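Local structure of mandelate racemase/muconate lactonizing enzyme-like protein (Rubrobacter xylanophilus DSM 9941, 3CYJ) at residues G197-R201 / K202-Y206. The protein belongs to the enolase superfamily, pairing an N-terminal enolase-like domain with a C-terminal TIM-barrel domain that holds a sodium ion. Sequence-based numbering, arbitrary orientation.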
ATOM      1  N   GLY A 197     -19.066  11.377  17.835  1.00 37.26           N
ATOM      2  CA  GLY A 197     -17.699  11.885  17.658  1.00 37.73           C
ATOM      3  C   GLY A 197     -17.009  12.436  18.899  1.00 37.96           C
ATOM      4  O   GLY A 197     -16.072  13.223  18.789  1.00 37.15           O
ATOM      5  N   ALA A 198     -17.447  12.004  20.077  1.00 37.23           N
ATOM      6  CA  ALA A 198     -16.962  12.594  21.320  1.00 37.63           C
ATOM      7  C   ALA A 198     -15.551  12.220  21.751  1.00 37.80           C
ATOM      8  O   ALA A 198     -14.977  12.918  22.599  1.00 39.72           O
ATOM      9  CB  ALA A 198     -17.963  12.293  22.471  1.00 36.92           C
ATOM     10  N   TYR A 199     -15.020  11.107  21.241  1.00 37.31           N
ATOM     11  CA  TYR A 199     -13.741  10.556  21.692  1.00 36.96           C
ATOM     12  C   TYR A 199     -12.539  10.806  20.765  1.00 37.25           C
ATOM     13  O   TYR A 199     -12.691  10.922  19.553  1.00 38.10           O
ATOM     14  CB  TYR A 199     -13.855   9.018  21.811  1.00 37.41           C
ATOM     15  CG  TYR A 199     -14.945   8.490  22.728  1.00 35.89           C
ATOM     16  CD1 TYR A 199     -15.168   9.037  23.996  1.00 35.96           C
ATOM     17  CD2 TYR A 199     -15.741   7.404  22.322  1.00 36.56           C
ATOM     18  CE1 TYR A 199     -16.210   8.528  24.853  1.00 36.92           C
ATOM     19  CE2 TYR A 199     -16.705   6.861  23.155  1.00 40.70           C
ATOM     20  CZ  TYR A 199     -16.959   7.428  24.409  1.00 39.49           C
ATOM     21  OH  TYR A 199     -17.946   6.873  25.165  1.00 39.33           O
ATOM     22  N   THR A 200     -11.347  10.832  21.340  1.00 37.45           N
ATOM     23  CA  THR A 200     -10.101  10.662  20.596  1.00 38.88           C
ATOM     24  C   THR A 200      -9.972   9.202  20.268  1.00 38.28           C
ATOM     25  O   THR A 200     -10.727   8.379  20.774  1.00 39.06           O
ATOM     26  CB  THR A 200      -8.849  11.014  21.475  1.00 40.62           C
ATOM     27  OG1 THR A 200      -8.731  10.076  22.599  1.00 43.71           O
ATOM     28  CG2 THR A 200      -8.939  12.465  21.997  1.00 39.34           C
ATOM     29  N   ARG A 201      -8.994   8.857  19.444  1.00 38.08           N
ATOM     30  CA  ARG A 201      -8.803   7.493  18.955  1.00 36.94           C
ATOM     31  C   ARG A 201      -8.624   6.468  20.085  1.00 36.32           C
ATOM     32  O   ARG A 201      -9.317   5.448  20.117  1.00 36.53           O
ATOM     33  CB  ARG A 201      -7.573   7.448  17.987  1.00 37.54           C
ATOM     34  CG  ARG A 201      -7.723   8.290  16.722  1.00 40.54           C
ATOM     35  CD  ARG A 201      -6.474   8.355  15.820  1.00 43.95           C
ATOM     36  NE  ARG A 201      -6.852   9.058  14.573  1.00 46.34           N
ATOM     37  CZ  ARG A 201      -6.022   9.407  13.581  1.00 44.06           C
ATOM     38  NH1 ARG A 201      -4.729   9.184  13.676  1.00 42.93           N
ATOM     39  NH2 ARG A 201      -6.482  10.062  12.526  1.00 44.60           N
ATOM     40  N   LYS A 202      -7.647   6.696  20.974  1.00 35.68           N
ATOM     41  CA  LYS A 202      -7.347   5.767  22.071  1.00 35.91           C
ATOM     42  C   LYS A 202      -8.401   5.782  23.138  1.00 36.66           C
ATOM     43  O   LYS A 202      -8.570   4.783  23.822  1.00 39.31           O
ATOM     44  CB  LYS A 202      -5.977   6.032  22.703  1.00 35.11           C
ATOM     45  CG  LYS A 202      -4.801   5.560  21.835  1.00 34.07           C
ATOM     46  CD  LYS A 202      -4.719   4.004  21.729  1.00 38.96           C
ATOM     47  CE  LYS A 202      -4.063   3.540  20.398  1.00 34.51           C
ATOM     48  NZ  LYS A 202      -2.554   3.832  20.345  1.00 33.24           N
ATOM     49  N   GLN A 203      -9.111   6.902  23.284  1.00 37.61           N
ATOM     50  CA  GLN A 203     -10.256   7.019  24.198  1.00 37.92           C
ATOM     51  C   GLN A 203     -11.364   6.091  23.713  1.00 37.08           C
ATOM     52  O   GLN A 203     -11.947   5.313  24.487  1.00 36.13           O
ATOM     53  CB  GLN A 203     -10.732   8.490  24.225  1.00 38.62           C
ATOM     54  CG  GLN A 203     -11.527   8.944  25.456  1.00 45.53           C
ATOM     55  CD  GLN A 203     -12.037  10.450  25.369  1.00 50.70           C
ATOM     56  OE1 GLN A 203     -11.799  11.149  24.355  1.00 48.85           O
ATOM     57  NE2 GLN A 203     -12.769  10.909  26.426  1.00 46.62           N
ATOM     58  N   ALA A 204     -11.665   6.165  22.422  1.00 36.88           N
ATOM     59  CA  ALA A 204     -12.692   5.335  21.823  1.00 36.99           C
ATOM     60  C   ALA A 204     -12.307   3.837  21.934  1.00 37.78           C
ATOM     61  O   ALA A 204     -13.124   3.004  22.260  1.00 36.77           O
ATOM     62  CB  ALA A 204     -12.919   5.748  20.355  1.00 37.09           C
ATOM     63  N   LEU A 205     -11.053   3.498  21.659  1.00 39.46           N
ATOM     64  CA  LEU A 205     -10.622   2.103  21.813  1.00 40.15           C
ATOM     65  C   LEU A 205     -10.842   1.642  23.249  1.00 40.42           C
ATOM     66  O   LEU A 205     -11.359   0.564  23.458  1.00 41.17           O
ATOM     67  CB  LEU A 205      -9.171   1.876  21.388  1.00 39.68           C
ATOM     68  CG  LEU A 205      -8.632   0.410  21.409  1.00 41.53           C
ATOM     69  CD1 LEU A 205      -9.415  -0.547  20.522  1.00 41.51           C
ATOM     70  CD2 LEU A 205      -7.162   0.401  20.937  1.00 43.71           C
ATOM     71  N   TYR A 206     -10.509   2.462  24.240  1.00 41.08           N
ATOM     72  CA  TYR A 206     -10.765   2.080  25.647  1.00 40.47           C
ATOM     73  C   TYR A 206     -12.257   1.781  25.875  1.00 40.72           C
ATOM     74  O   TYR A 206     -12.618   0.739  26.459  1.00 39.97           O
ATOM     75  CB  TYR A 206     -10.256   3.141  26.639  1.00 40.66           C
ATOM     76  CG  TYR A 206     -10.757   2.862  28.026  1.00 43.01           C
ATOM     77  CD1 TYR A 206     -10.083   1.967  28.852  1.00 46.96           C
ATOM     78  CD2 TYR A 206     -11.946   3.452  28.501  1.00 43.18           C
ATOM     79  CE1 TYR A 206     -10.575   1.662  30.107  1.00 48.21           C
ATOM     80  CE2 TYR A 206     -12.433   3.157  29.732  1.00 44.86           C
ATOM     81  CZ  TYR A 206     -11.741   2.267  30.542  1.00 47.18           C
ATOM     82  OH  TYR A 206     -12.237   1.948  31.785  1.00 50.03           O
TER
HETATM   83  O   HOH W   1     -12.466  13.763  23.472  1.00 46.20           O
HETATM   84  O   HOH W   2     -15.038  12.611  25.760  1.00 61.43           O
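The ring of Y199 and the side-chain amide of Q203 meet obliquely, their planes 58° apart, with CD1 of Y199 3.7 Å from CD of Q203. A204 adjoins the same ring at CD2, again obliquely, and its CB lies 3.7 Å from CB of Y199. The ring also stacks on W207, one turn further along helix 201-215. Q203 reaches back across the start of this helix because CG stands anti to its backbone N (chi1 -158°) and the chain beyond is extended. OE1 of Q203 thereby accepts from N of T200 at 3.1 Å, a fairly straight bond (163°) whose donor is tilted slightly from the carbonyl plane. In return, OG1 of T200, lying between its own N and carbonyl carbon, accepts from N of Q203 at 3.3 Å. The two bonds form a capping box with T200 as N-cap. Regular helical bonding starts at once, with N of A204 donating to O of T200 at 2.9 Å and N of L205 to O of R201. Two waters extend the box to the loop: one donates to both OE1 of Q203 and O of A198, while the other accepts from NE2 of Q203 and donates to O of A198. The charged ends of R201 and K202 form salt bridges outside this turn, R201 with D228 and K202 with D265 of the second subunit. In the TIM barrel, the capped turn joins strand 190-194, whose D194 binds the sodium ion, to the following helix, which contacts the neighbouring subunit. With a peptide N-H and a water on OE1 and a second water on NE2, the Q203 amide is held at both ends, which should fix its rotation and tie the loop to the helix start.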